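Local coordinates for protein peptide amidase (Stenotrophomonas maltophilia, PDB 1M22) that probably hydrolyses amide bonds as a serine hydrolase of the amidase signature family, at residues 154-159 with 456-461; 193-198 with 415-420; 279-284 with 433-438. All coordinates share one frame; numbering follows the deposited sequence.

Contact 1: residues 154-159 with 456-461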
loop_
_atom_site.group_PDB
_atom_site.type_symbol
_atom_site.label_atom_id
_atom_site.label_comp_id
_atom_site.label_asym_id
_atom_site.label_seq_id
_atom_site.Cartn_x
_atom_site.Cartn_y
_atom_site.Cartn_z
ATOM N N ASN A 154 6.967 3.228 -14.020
ATOM C CA ASN A 154 7.121 4.378 -13.134
ATOM C C ASN A 154 6.870 5.630 -13.977
ATOM O O ASN A 154 7.536 5.847 -14.991
ATOM C CB ASN A 154 8.536 4.405 -12.564
ATOM C CG ASN A 154 8.697 5.418 -11.460
ATOM O OD1 ASN A 154 8.330 6.586 -11.615
ATOM N ND2 ASN A 154 9.254 4.979 -10.333
ATOM N N PRO A 155 5.916 6.476 -13.568
ATOM C CA PRO A 155 5.627 7.686 -14.345
ATOM C C PRO A 155 6.726 8.742 -14.378
ATOM O O PRO A 155 6.714 9.624 -15.242
ATOM C CB PRO A 155 4.334 8.197 -13.714
ATOM C CG PRO A 155 4.487 7.799 -12.276
ATOM C CD PRO A 155 5.066 6.398 -12.364
ATOM N N TYR A 156 7.674 8.662 -13.450
ATOM C CA TYR A 156 8.764 9.631 -13.415
ATOM C C TYR A 156 9.817 9.332 -14.478
ATOM O O TYR A 156 10.572 10.214 -14.878
ATOM C CB TYR A 156 9.399 9.681 -12.018
ATOM C CG TYR A 156 8.484 10.315 -10.992
ATOM C CD1 TYR A 156 7.472 9.577 -10.380
ATOM C CD2 TYR A 156 8.578 11.677 -10.700
ATOM C CE1 TYR A 156 6.570 10.184 -9.506
ATOM C CE2 TYR A 156 7.681 12.291 -9.830
ATOM C CZ TYR A 156 6.680 11.538 -9.239
ATOM O OH TYR A 156 5.777 12.148 -8.390
ATOM N N ARG A 157 9.849 8.084 -14.930
ATOM C CA ARG A 157 10.773 7.632 -15.972
ATOM C C ARG A 157 10.215 6.266 -16.351
ATOM O O ARG A 157 10.467 5.276 -15.668
ATOM C CB ARG A 157 12.184 7.522 -15.410
ATOM C CG ARG A 157 13.262 7.309 -16.439
ATOM C CD ARG A 157 14.592 7.493 -15.729
ATOM N NE ARG A 157 15.111 8.789 -16.024
ATOM C CZ ARG A 157 15.390 9.871 -15.306
ATOM N NH1 ARG A 157 15.246 10.038 -13.997
ATOM N NH2 ARG A 157 15.855 10.861 -16.038
ATOM N N ILE A 158 9.460 6.219 -17.445
ATOM C CA ILE A 158 8.777 4.992 -17.853
ATOM C C ILE A 158 9.605 3.749 -18.141
ATOM O O ILE A 158 9.058 2.657 -18.266
ATOM C CB ILE A 158 7.804 5.268 -19.033
ATOM C CG1 ILE A 158 8.559 5.811 -20.247
ATOM C CG2 ILE A 158 6.738 6.257 -18.588
ATOM C CD1 ILE A 158 9.290 4.754 -21.049
ATOM N N SER A 159 10.917 3.913 -18.229
ATOM C CA SER A 159 11.809 2.782 -18.452
ATOM C C SER A 159 12.146 2.142 -17.105
ATOM O O SER A 159 12.692 1.038 -17.048
ATOM C CB SER A 159 13.104 3.268 -19.088
ATOM O OG SER A 159 13.688 4.272 -18.274
ATOM N N GLY A 456 16.047 13.115 -10.330
ATOM C CA GLY A 456 14.686 13.103 -10.843
ATOM C C GLY A 456 13.788 11.967 -10.384
ATOM O O GLY A 456 12.620 11.911 -10.766
ATOM N N LEU A 457 14.317 11.064 -9.565
ATOM C CA LEU A 457 13.537 9.929 -9.076
ATOM C C LEU A 457 13.201 10.131 -7.596
ATOM O O LEU A 457 14.076 10.439 -6.788
ATOM C CB LEU A 457 14.326 8.636 -9.286
ATOM C CG LEU A 457 14.680 8.339 -10.753
ATOM C CD1 LEU A 457 15.565 7.108 -10.830
ATOM C CD2 LEU A 457 13.406 8.138 -11.565
ATOM N N PRO A 458 11.923 9.954 -7.224
ATOM C CA PRO A 458 11.484 10.133 -5.836
ATOM C C PRO A 458 12.136 9.278 -4.762
ATOM O O PRO A 458 12.463 8.111 -4.978
ATOM C CB PRO A 458 9.986 9.859 -5.906
ATOM C CG PRO A 458 9.621 10.242 -7.297
ATOM C CD PRO A 458 10.769 9.678 -8.099
ATOM N N VAL A 459 12.281 9.889 -3.591
ATOM C CA VAL A 459 12.820 9.246 -2.398
ATOM C C VAL A 459 11.857 9.608 -1.268
ATOM O O VAL A 459 11.341 10.728 -1.219
ATOM C CB VAL A 459 14.230 9.769 -2.042
ATOM C CG1 VAL A 459 14.688 9.177 -0.719
ATOM C CG2 VAL A 459 15.209 9.405 -3.145
ATOM N N GLY A 460 11.606 8.660 -0.373
ATOM C CA GLY A 460 10.694 8.921 0.726
ATOM C C GLY A 460 11.300 8.784 2.107
ATOM O O GLY A 460 12.352 8.163 2.288
ATOM N N LEU A 461 10.633 9.401 3.076
ATOM C CA LEU A 461 11.033 9.343 4.478
ATOM C C LEU A 461 10.046 8.404 5.171
ATOM O O LEU A 461 8.825 8.633 5.159
ATOM C CB LEU A 461 10.964 10.731 5.118
ATOM C CG LEU A 461 11.345 10.796 6.600
ATOM C CD1 LEU A 461 12.809 10.419 6.775
ATOM C CD2 LEU A 461 11.085 12.199 7.123
#

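Contact 2: residues 193-198 with 415-420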
loop_
_atom_site.group_PDB
_atom_site.type_symbol
_atom_site.label_atom_id
_atom_site.label_comp_id
_atom_site.label_asym_id
_atom_site.label_seq_id
_atom_site.Cartn_x
_atom_site.Cartn_y
_atom_site.Cartn_z
ATOM N N PRO A 193 6.625 0.886 -3.008
ATOM C CA PRO A 193 6.178 1.522 -4.252
ATOM C C PRO A 193 5.689 2.951 -4.019
ATOM O O PRO A 193 5.772 3.794 -4.906
ATOM C CB PRO A 193 5.092 0.575 -4.773
ATOM C CG PRO A 193 4.616 -0.149 -3.541
ATOM C CD PRO A 193 5.881 -0.360 -2.749
ATOM N N ALA A 194 5.183 3.239 -2.825
ATOM C CA ALA A 194 4.744 4.601 -2.557
ATOM C C ALA A 194 5.959 5.534 -2.634
ATOM O O ALA A 194 5.920 6.565 -3.309
ATOM C CB ALA A 194 4.085 4.688 -1.184
ATOM N N ALA A 195 7.047 5.167 -1.963
ATOM C CA ALA A 195 8.250 5.995 -1.976
ATOM C C ALA A 195 8.850 6.107 -3.378
ATOM O O ALA A 195 9.245 7.193 -3.810
ATOM C CB ALA A 195 9.288 5.423 -1.011
ATOM N N ILE A 196 8.916 4.976 -4.074
ATOM C CA ILE A 196 9.484 4.901 -5.419
ATOM C C ILE A 196 8.729 5.773 -6.425
ATOM O O ILE A 196 9.320 6.277 -7.390
ATOM C CB ILE A 196 9.507 3.417 -5.879
ATOM C CG1 ILE A 196 10.613 2.666 -5.127
ATOM C CG2 ILE A 196 9.686 3.312 -7.397
ATOM C CD1 ILE A 196 12.019 3.014 -5.570
ATOM N N ASN A 197 7.435 5.963 -6.190
ATOM C CA ASN A 197 6.603 6.771 -7.075
ATOM C C ASN A 197 6.202 8.128 -6.487
ATOM O O ASN A 197 5.248 8.755 -6.944
ATOM C CB ASN A 197 5.369 5.966 -7.497
ATOM C CG ASN A 197 5.727 4.761 -8.351
ATOM O OD1 ASN A 197 6.061 4.900 -9.532
ATOM N ND2 ASN A 197 5.677 3.574 -7.759
ATOM N N GLY A 198 6.931 8.570 -5.464
ATOM C CA GLY A 198 6.689 9.878 -4.876
ATOM C C GLY A 198 5.353 10.193 -4.238
ATOM O O GLY A 198 4.875 11.329 -4.332
ATOM N N ALA A 415 13.743 6.781 8.709
ATOM C CA ALA A 415 14.854 6.417 7.843
ATOM C C ALA A 415 14.407 6.581 6.407
ATOM O O ALA A 415 13.217 6.739 6.135
ATOM C CB ALA A 415 15.236 4.958 8.080
ATOM N N PRO A 416 15.359 6.588 5.464
ATOM C CA PRO A 416 14.934 6.717 4.068
ATOM C C PRO A 416 14.166 5.411 3.846
ATOM O O PRO A 416 14.549 4.373 4.389
ATOM C CB PRO A 416 16.253 6.724 3.300
ATOM C CG PRO A 416 17.235 7.272 4.292
ATOM C CD PRO A 416 16.827 6.597 5.579
ATOM N N THR A 417 13.090 5.445 3.070
ATOM C CA THR A 417 12.306 4.238 2.839
ATOM C C THR A 417 13.065 3.185 2.035
ATOM O O THR A 417 13.100 2.008 2.399
ATOM C CB THR A 417 10.995 4.586 2.121
ATOM O OG1 THR A 417 10.314 5.598 2.873
ATOM C CG2 THR A 417 10.098 3.358 1.995
ATOM N N THR A 418 13.676 3.623 0.942
ATOM C CA THR A 418 14.427 2.734 0.069
ATOM C C THR A 418 15.252 3.603 -0.877
ATOM O O THR A 418 15.375 4.807 -0.662
ATOM C CB THR A 418 13.460 1.817 -0.732
ATOM O OG1 THR A 418 14.214 0.884 -1.515
ATOM C CG2 THR A 418 12.557 2.641 -1.650
ATOM N N GLY A 419 15.835 2.992 -1.904
ATOM C CA GLY A 419 16.615 3.751 -2.868
ATOM C C GLY A 419 15.693 4.252 -3.964
ATOM O O GLY A 419 14.483 4.361 -3.753
ATOM N N VAL A 420 16.243 4.559 -5.135
ATOM C CA VAL A 420 15.418 5.045 -6.235
ATOM C C VAL A 420 15.094 3.947 -7.237
ATOM O O VAL A 420 15.689 2.870 -7.219
ATOM C CB VAL A 420 16.097 6.206 -6.987
ATOM C CG1 VAL A 420 16.302 7.378 -6.044
ATOM C CG2 VAL A 420 17.421 5.747 -7.578
#

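Contact 3: residues 279-284 with 433-438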
loop_
_atom_site.group_PDB
_atom_site.type_symbol
_atom_site.label_atom_id
_atom_site.label_comp_id
_atom_site.label_asym_id
_atom_site.label_seq_id
_atom_site.Cartn_x
_atom_site.Cartn_y
_atom_site.Cartn_z
ATOM N N LEU A 279 17.299 5.865 12.165
ATOM C CA LEU A 279 17.951 4.570 12.023
ATOM C C LEU A 279 19.254 4.590 11.240
ATOM O O LEU A 279 19.315 5.067 10.107
ATOM C CB LEU A 279 16.975 3.565 11.402
ATOM C CG LEU A 279 15.731 3.288 12.254
ATOM C CD1 LEU A 279 14.803 2.342 11.517
ATOM C CD2 LEU A 279 16.142 2.695 13.594
ATOM N N GLN A 280 20.297 4.054 11.865
ATOM C CA GLN A 280 21.617 3.999 11.258
ATOM C C GLN A 280 21.819 2.712 10.470
ATOM O O GLN A 280 21.920 1.630 11.046
ATOM C CB GLN A 280 22.686 4.108 12.347
ATOM C CG GLN A 280 22.557 5.355 13.202
ATOM C CD GLN A 280 22.742 6.624 12.400
ATOM O OE1 GLN A 280 23.828 6.895 11.888
ATOM N NE2 GLN A 280 21.677 7.411 12.279
ATOM N N THR A 281 21.853 2.839 9.147
ATOM C CA THR A 281 22.072 1.702 8.260
ATOM C C THR A 281 22.792 2.244 7.034
ATOM O O THR A 281 22.860 3.460 6.835
ATOM C CB THR A 281 20.752 1.042 7.785
ATOM O OG1 THR A 281 20.167 1.829 6.741
ATOM C CG2 THR A 281 19.767 0.907 8.937
ATOM N N PRO A 282 23.341 1.352 6.197
ATOM C CA PRO A 282 24.056 1.768 4.987
ATOM C C PRO A 282 23.209 2.596 4.021
ATOM O O PRO A 282 23.747 3.296 3.164
ATOM C CB PRO A 282 24.492 0.439 4.375
ATOM C CG PRO A 282 24.716 -0.416 5.580
ATOM C CD PRO A 282 23.503 -0.096 6.424
ATOM N N LEU A 283 21.889 2.524 4.161
ATOM C CA LEU A 283 21.004 3.273 3.275
ATOM C C LEU A 283 21.212 4.781 3.411
ATOM O O LEU A 283 20.914 5.540 2.489
ATOM C CB LEU A 283 19.543 2.911 3.561
ATOM C CG LEU A 283 18.494 3.398 2.556
ATOM C CD1 LEU A 283 18.847 2.914 1.153
ATOM C CD2 LEU A 283 17.118 2.880 2.968
ATOM N N LEU A 284 21.728 5.216 4.558
ATOM C CA LEU A 284 21.980 6.637 4.780
ATOM C C LEU A 284 23.096 7.139 3.866
ATOM O O LEU A 284 23.192 8.338 3.597
ATOM C CB LEU A 284 22.382 6.894 6.236
ATOM C CG LEU A 284 21.374 6.589 7.346
ATOM C CD1 LEU A 284 22.016 6.878 8.697
ATOM C CD2 LEU A 284 20.119 7.428 7.162
ATOM N N GLY A 433 20.270 -1.984 3.637
ATOM C CA GLY A 433 19.987 -0.988 4.654
ATOM C C GLY A 433 18.538 -0.583 4.857
ATOM O O GLY A 433 18.270 0.320 5.647
ATOM N N GLU A 434 17.603 -1.222 4.159
ATOM C CA GLU A 434 16.190 -0.879 4.326
ATOM C C GLU A 434 15.730 -1.301 5.717
ATOM O O GLU A 434 16.246 -2.267 6.279
ATOM C CB GLU A 434 15.337 -1.569 3.259
ATOM C CG GLU A 434 15.718 -1.199 1.836
ATOM C CD GLU A 434 14.920 -1.969 0.802
ATOM O OE1 GLU A 434 14.886 -3.214 0.889
ATOM O OE2 GLU A 434 14.332 -1.333 -0.098
ATOM N N SER A 435 14.751 -0.582 6.264
ATOM C CA SER A 435 14.244 -0.870 7.602
ATOM C C SER A 435 12.751 -1.182 7.699
ATOM O O SER A 435 12.287 -1.636 8.748
ATOM C CB SER A 435 14.550 0.309 8.532
ATOM O OG SER A 435 15.946 0.532 8.653
ATOM N N TYR A 436 11.997 -0.950 6.624
ATOM C CA TYR A 436 10.553 -1.184 6.654
ATOM C C TYR A 436 10.123 -2.618 6.957
ATOM O O TYR A 436 8.986 -2.851 7.369
ATOM C CB TYR A 436 9.904 -0.712 5.344
ATOM C CG TYR A 436 10.424 -1.392 4.099
ATOM C CD1 TYR A 436 10.096 -2.718 3.812
ATOM C CD2 TYR A 436 11.255 -0.712 3.210
ATOM C CE1 TYR A 436 10.587 -3.349 2.670
ATOM C CE2 TYR A 436 11.750 -1.333 2.068
ATOM C CZ TYR A 436 11.414 -2.650 1.805
ATOM O OH TYR A 436 11.916 -3.272 0.685
ATOM N N SER A 437 11.019 -3.578 6.764
ATOM C CA SER A 437 10.680 -4.967 7.039
ATOM C C SER A 437 10.336 -5.167 8.513
ATOM O O SER A 437 9.517 -6.018 8.856
ATOM C CB SER A 437 11.840 -5.888 6.658
ATOM O OG SER A 437 11.522 -7.244 6.935
ATOM N N ALA A 438 10.963 -4.384 9.385
ATOM C CA ALA A 438 10.706 -4.500 10.816
ATOM C C ALA A 438 9.228 -4.269 11.120
ATOM O O ALA A 438 8.608 -5.039 11.850
ATOM C CB ALA A 438 11.564 -3.505 11.590
#

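Contact 1: residues 154-159 with 456-461
P458 lies over one face of the Y156 ring, its CG 3.5 Å from the ring centroid and only 2° off the normal, which makes a textbook CH-pi contact. P458 CD reaches back over the root of the ring, 3.7 Å from Y156 CG. Proline suits this place because its closed ring holds the CH groups rigidly against the aromatic face. At the edge of the tyrosine ring, in its plane, is N154 OD1. The second flat group, the guanidinium of R157, presents its edge to L457: NH1 comes within 3.6 Å of L457 CD2, while L457 CG lies in the guanidinium plane. R157 CG is anti to the backbone N (chi1 -169°), and the chain bends at chi3, turning NE off that line. Here the two side chains cross at about a right angle, and NH1 also donates to D455 O.

Residues 154-157 form a type I beta turn combined with an Asx turn, in which N154 OD1 accepts from Y156 N at 2.8 Å. Asparagine fits because its short side chain lets OD1 meet the backbone N-H two residues further on. Facing this loop is the start of strand 457-464 in the large mixed sheet, just after the tight connection from strand 446-454. The positive phi of G456 (84°) is well suited to glycine, since a CB would be jammed against the preceding carbonyl O. Y156 OH is hydrogen-bonded to R488 O.

Contact 2: residues 193-198 with 415-420
A195, in the last turn of helix 191-196, faces T417, just beyond strand 412-416, with their CA atoms 6.5 Å apart; one residue on, I196 CA lies 6.0 Å from V420 CA. No hydrogen bond joins the two segments. The helix ends in a Schellman motif, with G198 as the C-prime residue; its positive phi (62°) is a conformation that favours glycine. N197, the first residue to leave helical geometry, grips P193 O twice, through its backbone N and through ND2 at 2.9 Å, the two donors approaching from opposite faces of the carbonyl plane.

Across the contact, the methyl group of A195 sits against T417, its CB 3.7 Å from both T417 CB and CG2. Alanine allows this close approach of helix and chain. I196 brings a longer branch: its CD1 is 3.3 Å from G419 O and 3.6 Å from V420 C, and so packs on bare backbone beside a residue without a side chain. The side chains of T418 and I196 cross at about a right angle, with T418 CG2, in the crowded position between the backbone N and carbonyl carbon, 4.0 Å from I196 CD1. T418 OG1, anti to the backbone N (chi1 -176°), is hydrogen-bonded to E434 OE2. Threonine thus offers a methyl to the helix and a hydroxyl to the carboxylate of E434.

The whole contact is buried, with the T417 side chain about 11 Å from that of the nucleophile S189. T417 OG1 pairs with T448 of strand 446-454, V420 packs on strand 457-464, and N197 touches helix 167-174.

Contact 3: residues 279-284 with 433-438
T281 and G433 make the tight part of this contact, where an ST turn in the loop after strand 275-279 meets the chain leading into helix 436-442. Strand 275-279, which the loop leaves, runs parallel beside strand 412-416 in the main sheet. L283 CA comes within 4.6 Å of G433 CA, an approach that leaves no room for a side chain at 433: a CB would clash with L283 N and T281 OG1. The positive phi of G433 (102°) calls for glycine as well. L283 adds to the close packing, its CB 3.6 Å from G433 O, and its CD2 reaches toward E434, 4.1 Å from E434 CA. E434 points its CB away from the 279-284 segment.

A second close, buried part lies at the other end, where L279 CD1 rests 3.6 Å from both CB and OG of S435, whose small side chain leaves room for the leucine. T281 CG2 comes to S435 OG as well, at 3.8 Å. M464 of strand 457-464 touches both L279 and S435.

The solvent side is looser. P282, exposed, touches only through CD, 4.0 Å from G433 CA; a proline suits the first residue of the short 3-10 segment 282-284, where a constrained phi helps the turn.

Polar interaction centres on T281. With chi1 at 78° its OG1 lies between the backbone N and the carbonyl carbon, where it can accept from L283 N, closing the ST turn, while the hydroxyl donates to G433 O at 2.7 Å, in the carbonyl plane and on a lone pair.

The three contacts lie along one part of the large mixed sheet. The centres of contacts 1 and 2 are 9 Å apart, those of contacts 2 and 3 are 12 Å apart, and those of contacts 1 and 3 are 20 Å apart. Contacts 1 and 2 reach the neighbouring strands 457-464 and 412-416, and contact 3 begins at the end of strand 275-279, next in the sheet. Contact 2 touches contact 1 through T417 N with G460 O and N154 ND2 with I196 O. Segments 154-159 and 456-461 enclose the others, whose segments alternate along the chain (193-198, 279-284, 415-420, 433-438). Loops and the end of helix 191-196 are thereby tied to one sheet, about 11 to 12 Å from the active-site serines, side chain to side chain, at contacts 2 and 3.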